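PDB 4HVM: TlmII from Streptoalloteichus hindustanus, which probably acts as a condensation-type enzyme of nonribosomal peptide synthesis in the tallysomycin pathway and may bind a phosphopantetheine arm. Local coordinates for residues V103-A108 with H125-S130; Q228-P233 with L243-L248. One frame throughout, in Å; residues are numbered along the deposited sequence.

Contact 1 (V103-A108 with H125-S130); sequences VELLRA and HLVRLS
Helix 98-110 is the connecting helix of a beta-alpha-beta unit in the condensation domain fold, whose strands 87-91 and 122-128 lie parallel and adjacent, and L105 and L106 are the helix residues that meet H125 and V127 of strand 122-128. The short segments run nearly antiparallel, at 160°, with their axes 10.8 Å apart at closest approach, a gap bridged by side chains alone. Methyls of both leucines approach the H125 ring from the same side of its plane, L106 over the face and L105 obliquely near ND1. L106 CD2 makes a CH-pi contact with the imidazole, 4.0 Å from the ring centroid and 28° off its normal; the methyl sits over the CG-CD2 side, 3.7 Å from H125 CG. The L106 and H125 side chains run alongside each other, pointing opposite ways. L105 CD2 comes to 3.6 Å from H125 ND1. The far nitrogen of the ring has a partner of its own: H125 NE2 is hydrogen-bonded to D109 OD2, one helical turn beyond L105, which helps fix the rotation of the ring; the carboxylate would probably keep a proton on NE2. V127 also touches C102, carrying the apolar seam back toward the start of the helix. On the other side of the sheet, L126 packs on helix 49-62 and R128 forms a salt bridge with D49. With CG anti to its backbone N (chi1 -177°), L105 extends from the helix toward the strand, and one branch spans two strand residues that point to the same side of the sheet: the methyl that meets the H125 ring also reaches V127, where L105 CD2 and V127 CG2 are 4.1 Å apart.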
ATOM      1  N   VAL A 103       7.108  15.803  -8.657  1.00 17.44           N
ATOM      2  CA  VAL A 103       7.406  14.590  -7.905  1.00 16.37           C
ATOM      3  C   VAL A 103       8.193  14.946  -6.654  1.00 11.79           C
ATOM      4  O   VAL A 103       7.911  14.449  -5.566  1.00 34.49           O
ATOM      5  CB  VAL A 103       8.206  13.577  -8.746  1.00 11.96           C
ATOM      6  CG1 VAL A 103       8.675  12.409  -7.887  1.00 17.53           C
ATOM      7  CG2 VAL A 103       7.371  13.078  -9.909  1.00 12.11           C
ATOM      8  N   GLU A 104       9.182  15.816  -6.818  1.00 12.51           N
ATOM      9  CA  GLU A 104       9.996  16.262  -5.699  1.00 12.79           C
ATOM     10  C   GLU A 104       9.158  17.075  -4.717  1.00 19.22           C
ATOM     11  O   GLU A 104       9.441  17.100  -3.523  1.00 19.03           O
ATOM     12  CB  GLU A 104      11.184  17.088  -6.199  1.00 13.79           C
ATOM     13  CG  GLU A 104      12.177  16.308  -7.054  1.00 34.48           C
ATOM     14  CD  GLU A 104      13.020  17.209  -7.944  1.00 38.82           C
ATOM     15  OE1 GLU A 104      12.755  18.429  -7.986  1.00 45.25           O
ATOM     16  OE2 GLU A 104      13.948  16.696  -8.606  1.00 36.65           O
ATOM     17  N   LEU A 105       8.122  17.734  -5.223  1.00 12.86           N
ATOM     18  CA  LEU A 105       7.244  18.533  -4.374  1.00 17.27           C
ATOM     19  C   LEU A 105       6.417  17.644  -3.449  1.00 22.63           C
ATOM     20  O   LEU A 105       6.373  17.857  -2.237  1.00 25.72           O
ATOM     21  CB  LEU A 105       6.323  19.402  -5.234  1.00 18.24           C
ATOM     22  CG  LEU A 105       5.371  20.383  -4.543  1.00 16.23           C
ATOM     23  CD1 LEU A 105       5.224  21.641  -5.381  1.00 17.71           C
ATOM     24  CD2 LEU A 105       4.011  19.748  -4.316  1.00 14.37           C
ATOM     25  N   LEU A 106       5.748  16.656  -4.034  1.00 21.75           N
ATOM     26  CA  LEU A 106       4.893  15.752  -3.275  1.00 10.98           C
ATOM     27  C   LEU A 106       5.697  14.914  -2.284  1.00 21.71           C
ATOM     28  O   LEU A 106       5.258  14.678  -1.158  1.00 30.76           O
ATOM     29  CB  LEU A 106       4.103  14.850  -4.222  1.00 10.58           C
ATOM     30  CG  LEU A 106       3.112  15.583  -5.124  1.00 11.01           C
ATOM     31  CD1 LEU A 106       2.443  14.621  -6.080  1.00 10.83           C
ATOM     32  CD2 LEU A 106       2.074  16.299  -4.277  1.00 11.23           C
ATOM     33  N   ARG A 107       6.874  14.467  -2.712  1.00 15.86           N
ATOM     34  CA  ARG A 107       7.783  13.742  -1.833  1.00 13.17           C
ATOM     35  C   ARG A 107       8.186  14.599  -0.641  1.00 18.29           C
ATOM     36  O   ARG A 107       8.246  14.117   0.490  1.00 26.11           O
ATOM     37  CB  ARG A 107       9.040  13.311  -2.588  1.00 11.07           C
ATOM     38  CG  ARG A 107       8.878  12.077  -3.454  1.00 19.75           C
ATOM     39  CD  ARG A 107      10.179  11.760  -4.180  1.00 11.15           C
ATOM     40  NE  ARG A 107      10.096  10.531  -4.963  1.00 25.39           N
ATOM     41  CZ  ARG A 107      11.107  10.018  -5.656  1.00 28.43           C
ATOM     42  NH1 ARG A 107      12.281  10.631  -5.667  1.00 32.25           N
ATOM     43  NH2 ARG A 107      10.944   8.892  -6.338  1.00 25.37           N
ATOM     44  N   ALA A 108       8.462  15.874  -0.903  1.00 18.70           N
ATOM     45  CA  ALA A 108       8.892  16.792   0.144  1.00 20.70           C
ATOM     46  C   ALA A 108       7.792  17.030   1.167  1.00 20.28           C
ATOM     47  O   ALA A 108       8.045  17.033   2.372  1.00 26.77           O
ATOM     48  CB  ALA A 108       9.345  18.110  -0.461  1.00 25.85           C
ATOM     49  N   HIS A 125      -2.927  18.581  -3.205  1.00 23.34           N
ATOM     50  CA  HIS A 125      -2.067  19.511  -3.929  1.00 18.48           C
ATOM     51  C   HIS A 125      -2.612  19.795  -5.328  1.00 19.55           C
ATOM     52  O   HIS A 125      -2.943  18.873  -6.072  1.00 27.48           O
ATOM     53  CB  HIS A 125      -0.636  18.971  -4.014  1.00 14.02           C
ATOM     54  CG  HIS A 125       0.075  18.924  -2.695  1.00 19.07           C
ATOM     55  ND1 HIS A 125       0.981  19.886  -2.304  1.00 22.09           N
ATOM     56  CD2 HIS A 125       0.012  18.032  -1.678  1.00 12.22           C
ATOM     57  CE1 HIS A 125       1.445  19.589  -1.101  1.00 17.00           C
ATOM     58  NE2 HIS A 125       0.873  18.468  -0.700  1.00 20.89           N
ATOM     59  N   LEU A 126      -2.714  21.075  -5.672  1.00 16.36           N
ATOM     60  CA  LEU A 126      -3.102  21.489  -7.015  1.00 17.74           C
ATOM     61  C   LEU A 126      -1.885  22.130  -7.678  1.00 18.53           C
ATOM     62  O   LEU A 126      -1.616  23.315  -7.488  1.00 22.23           O
ATOM     63  CB  LEU A 126      -4.277  22.470  -6.957  1.00 17.93           C
ATOM     64  CG  LEU A 126      -5.126  22.673  -8.214  1.00 42.09           C
ATOM     65  CD1 LEU A 126      -6.507  23.169  -7.830  1.00 44.19           C
ATOM     66  CD2 LEU A 126      -4.470  23.646  -9.185  1.00 45.35           C
ATOM     67  N   VAL A 127      -1.146  21.338  -8.446  1.00 16.63           N
ATOM     68  CA  VAL A 127       0.113  21.796  -9.022  1.00 19.71           C
ATOM     69  C   VAL A 127      -0.015  21.993 -10.528  1.00 26.12           C
ATOM     70  O   VAL A 127      -0.292  21.044 -11.260  1.00 30.23           O
ATOM     71  CB  VAL A 127       1.250  20.791  -8.751  1.00 20.58           C
ATOM     72  CG1 VAL A 127       2.595  21.416  -9.062  1.00 23.36           C
ATOM     73  CG2 VAL A 127       1.211  20.307  -7.309  1.00 14.61           C
ATOM     74  N   ARG A 128       0.182  23.227 -10.985  1.00 19.05           N
ATOM     75  CA  ARG A 128       0.142  23.517 -12.415  1.00 29.96           C
ATOM     76  C   ARG A 128       1.543  23.434 -13.018  1.00 28.48           C
ATOM     77  O   ARG A 128       2.470  24.091 -12.544  1.00 24.66           O
ATOM     78  CB  ARG A 128      -0.479  24.890 -12.687  1.00 22.01           C
ATOM     79  CG  ARG A 128      -0.437  25.294 -14.154  1.00 23.56           C
ATOM     80  CD  ARG A 128      -1.352  26.470 -14.459  1.00 32.30           C
ATOM     81  NE  ARG A 128      -2.763  26.093 -14.445  1.00 32.52           N
ATOM     82  CZ  ARG A 128      -3.418  25.604 -15.495  1.00 31.91           C
ATOM     83  NH1 ARG A 128      -2.789  25.419 -16.648  1.00 32.33           N
ATOM     84  NH2 ARG A 128      -4.704  25.294 -15.389  1.00 31.13           N
ATOM     85  N   LEU A 129       1.683  22.626 -14.065  1.00 28.66           N
ATOM     86  CA  LEU A 129       2.980  22.386 -14.691  1.00 20.44           C
ATOM     87  C   LEU A 129       3.188  23.239 -15.942  1.00 28.43           C
ATOM     88  O   LEU A 129       4.313  23.629 -16.257  1.00 32.74           O
ATOM     89  CB  LEU A 129       3.124  20.908 -15.052  1.00 19.52           C
ATOM     90  CG  LEU A 129       2.798  19.899 -13.950  1.00 17.91           C
ATOM     91  CD1 LEU A 129       3.082  18.483 -14.425  1.00 17.31           C
ATOM     92  CD2 LEU A 129       3.579  20.209 -12.685  1.00 18.09           C
ATOM     93  N   SER A 130       2.101  23.516 -16.652  1.00 23.37           N
ATOM     94  CA  SER A 130       2.160  24.294 -17.884  1.00 25.35           C
ATOM     95  C   SER A 130       0.806  24.926 -18.179  1.00 41.76           C
ATOM     96  O   SER A 130      -0.047  25.026 -17.299  1.00 47.66           O
ATOM     97  CB  SER A 130       2.589  23.411 -19.057  1.00 26.38           C
ATOM     98  OG  SER A 130       1.704  22.315 -19.224  1.00 25.13           O
TER

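Contact 2 (Q228-P233 with L243-L248); sequences QALTEP and LAMAAL
L230 overlaps A244 and M245, joining the last turn of helix 224-231 to the early part of helix 241-255 in an apolar helix-helix contact. Both helices follow strand 216-223, an outermost strand of the six-stranded mixed sheet. L230 CG rests 3.8 Å from A244 CB, and its CD2 branch lies almost as near the same methyl, so the CG-CD2 side of the leucine rests against the A244 methyl. The chain of L230 leaves the backbone extended, CG opposite the amide nitrogen (chi1 -175°), which carries CD2 to its neighbours on helix 241-255. M245, a selenomethionine, starts out less directly, but its chain bends at chi2 and chi3 and brings the end methyl back to the leucine. The L230 and M245 side chains lie roughly perpendicular. All three touching residues are buried, and helix 445-459 extends the apolar cluster, its M454 touching both M245 and L248. Helix 224-231 ends just after L230, and T231 O accepts a bond from N240 ND2. At the bent end of the selenomethionine, M245 CE lies 4.1 Å from L230 CD2.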
ATOM      1  N   GLN A 228      -0.190  -7.428 -18.312  1.00 35.17           N
ATOM      2  CA  GLN A 228      -1.583  -7.852 -18.413  1.00 38.51           C
ATOM      3  C   GLN A 228      -1.706  -9.355 -18.649  1.00 35.88           C
ATOM      4  O   GLN A 228      -2.506 -10.026 -17.999  1.00 38.29           O
ATOM      5  CB  GLN A 228      -2.308  -7.069 -19.510  1.00 48.69           C
ATOM      6  CG  GLN A 228      -2.517  -5.610 -19.168  1.00 66.65           C
ATOM      7  CD  GLN A 228      -3.305  -5.434 -17.888  1.00 78.22           C
ATOM      8  OE1 GLN A 228      -4.245  -6.182 -17.615  1.00 80.94           O
ATOM      9  NE2 GLN A 228      -2.918  -4.447 -17.087  1.00 79.03           N
ATOM     10  N   ALA A 229      -0.903  -9.878 -19.569  1.00 29.42           N
ATOM     11  CA  ALA A 229      -0.945 -11.299 -19.898  1.00 30.18           C
ATOM     12  C   ALA A 229      -0.534 -12.146 -18.701  1.00 32.84           C
ATOM     13  O   ALA A 229      -0.952 -13.295 -18.565  1.00 43.44           O
ATOM     14  CB  ALA A 229      -0.052 -11.593 -21.083  1.00 18.91           C
ATOM     15  N   LEU A 230       0.289 -11.565 -17.836  1.00 28.04           N
ATOM     16  CA  LEU A 230       0.745 -12.238 -16.628  1.00 25.03           C
ATOM     17  C   LEU A 230      -0.294 -12.108 -15.519  1.00 31.47           C
ATOM     18  O   LEU A 230      -0.635 -13.085 -14.852  1.00 40.62           O
ATOM     19  CB  LEU A 230       2.075 -11.643 -16.163  1.00 22.98           C
ATOM     20  CG  LEU A 230       2.750 -12.317 -14.971  1.00 25.41           C
ATOM     21  CD1 LEU A 230       3.347 -13.644 -15.394  1.00 25.23           C
ATOM     22  CD2 LEU A 230       3.813 -11.410 -14.382  1.00 25.33           C
ATOM     23  N   THR A 231      -0.795 -10.891 -15.336  1.00 32.30           N
ATOM     24  CA  THR A 231      -1.771 -10.605 -14.291  1.00 35.38           C
ATOM     25  C   THR A 231      -3.121 -11.252 -14.570  1.00 47.29           C
ATOM     26  O   THR A 231      -3.586 -12.094 -13.800  1.00 52.59           O
ATOM     27  CB  THR A 231      -1.971  -9.087 -14.109  1.00 48.26           C
ATOM     28  OG1 THR A 231      -0.771  -8.503 -13.583  1.00 53.56           O
ATOM     29  CG2 THR A 231      -3.139  -8.812 -13.165  1.00 58.51           C
ATOM     30  N   GLU A 232      -3.747 -10.852 -15.673  1.00 56.86           N
ATOM     31  CA  GLU A 232      -5.054 -11.376 -16.044  1.00 56.56           C
ATOM     32  C   GLU A 232      -4.975 -12.860 -16.383  1.00 60.33           C
ATOM     33  O   GLU A 232      -4.303 -13.253 -17.339  1.00 54.52           O
ATOM     34  CB  GLU A 232      -5.641 -10.588 -17.217  1.00 50.18           C
ATOM     35  N   PRO A 233      -5.657 -13.690 -15.585  1.00 69.93           N
ATOM     36  CA  PRO A 233      -5.709 -15.138 -15.794  1.00 74.49           C
ATOM     37  C   PRO A 233      -7.064 -15.712 -15.390  1.00 70.64           C
ATOM     38  O   PRO A 233      -8.013 -14.936 -15.281  1.00 65.93           O
ATOM     39  CB  PRO A 233      -4.605 -15.661 -14.872  1.00 74.55           C
ATOM     40  N   LEU A 243       0.198 -11.789  -7.009  1.00 39.40           N
ATOM     41  CA  LEU A 243       0.421 -13.209  -6.755  1.00 28.44           C
ATOM     42  C   LEU A 243       1.382 -13.826  -7.765  1.00 24.52           C
ATOM     43  O   LEU A 243       2.104 -14.767  -7.448  1.00 29.45           O
ATOM     44  CB  LEU A 243      -0.901 -13.980  -6.726  1.00 20.09           C
ATOM     45  CG  LEU A 243      -1.062 -14.846  -5.474  1.00 37.40           C
ATOM     46  CD1 LEU A 243      -0.830 -14.015  -4.221  1.00 21.01           C
ATOM     47  CD2 LEU A 243      -2.429 -15.512  -5.438  1.00 21.06           C
ATOM     48  N   ALA A 244       1.390 -13.289  -8.980  1.00 18.81           N
ATOM     49  CA  ALA A 244       2.375 -13.692  -9.971  1.00 18.39           C
ATOM     50  C   ALA A 244       3.746 -13.203  -9.523  1.00 27.55           C
ATOM     51  O   ALA A 244       4.749 -13.891  -9.707  1.00 29.18           O
ATOM     52  CB  ALA A 244       2.027 -13.128 -11.329  1.00 18.44           C
HETATM   53  N   MSE A 245       3.777 -12.011  -8.935  1.00 27.28           N
HETATM   54  CA  MSE A 245       5.000 -11.465  -8.355  1.00 28.81           C
HETATM   55  C   MSE A 245       5.506 -12.317  -7.203  1.00 29.29           C
HETATM   56  O   MSE A 245       6.682 -12.668  -7.152  1.00 24.98           O
HETATM   57  CB  MSE A 245       4.769 -10.038  -7.863  1.00 35.94           C
HETATM   58  CG  MSE A 245       4.747  -9.000  -8.960  1.00 40.57           C
HETATM   59 SE   MSE A 245       6.480  -8.851  -9.832  0.70 64.33          SE
HETATM   60  CE  MSE A 245       6.155  -9.973 -11.397  1.00 18.65           C
ATOM     61  N   ALA A 246       4.613 -12.636  -6.273  1.00 26.78           N
ATOM     62  CA  ALA A 246       4.968 -13.431  -5.106  1.00 26.16           C
ATOM     63  C   ALA A 246       5.501 -14.807  -5.493  1.00 25.32           C
ATOM     64  O   ALA A 246       6.420 -15.325  -4.856  1.00 27.18           O
ATOM     65  CB  ALA A 246       3.773 -13.568  -4.179  1.00 29.62           C
ATOM     66  N   ALA A 247       4.930 -15.390  -6.542  1.00 22.97           N
ATOM     67  CA  ALA A 247       5.356 -16.700  -7.012  1.00 18.95           C
ATOM     68  C   ALA A 247       6.748 -16.635  -7.623  1.00 22.37           C
ATOM     69  O   ALA A 247       7.596 -17.485  -7.350  1.00 21.25           O
ATOM     70  CB  ALA A 247       4.361 -17.249  -8.023  1.00 21.64           C
ATOM     71  N   LEU A 248       6.976 -15.618  -8.448  1.00 18.83           N
ATOM     72  CA  LEU A 248       8.244 -15.477  -9.156  1.00 25.22           C
ATOM     73  C   LEU A 248       9.367 -14.984  -8.248  1.00 25.88           C
ATOM     74  O   LEU A 248      10.520 -15.375  -8.421  1.00 27.83           O
ATOM     75  CB  LEU A 248       8.089 -14.559 -10.372  1.00 18.76           C
ATOM     76  CG  LEU A 248       7.309 -15.148 -11.551  1.00 26.35           C
ATOM     77  CD1 LEU A 248       7.180 -14.135 -12.672  1.00 27.50           C
ATOM     78  CD2 LEU A 248       7.967 -16.428 -12.050  1.00 18.82           C
TER

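How the contacts relate
Both contacts are buried, yet they hold different elements: contact 1 fastens a helix to a strand of the five-stranded sheet, contact 2 joins two helices beside the six-stranded sheet. Their centres are about 32 Å apart and their nearest atoms about 19 Å, so they do not touch; along the chain contact 1 closes before contact 2 opens. Leucine methyls do much of the touching in each. In contact 1 they press on one side of an imidazole whose NE2 is hydrogen-bonded to D109, whereas the partners in contact 2 are an alanine and a selenomethionine, and the contact is wholly apolar. Slightly more surface is buried in contact 1, 168 against 136 Å².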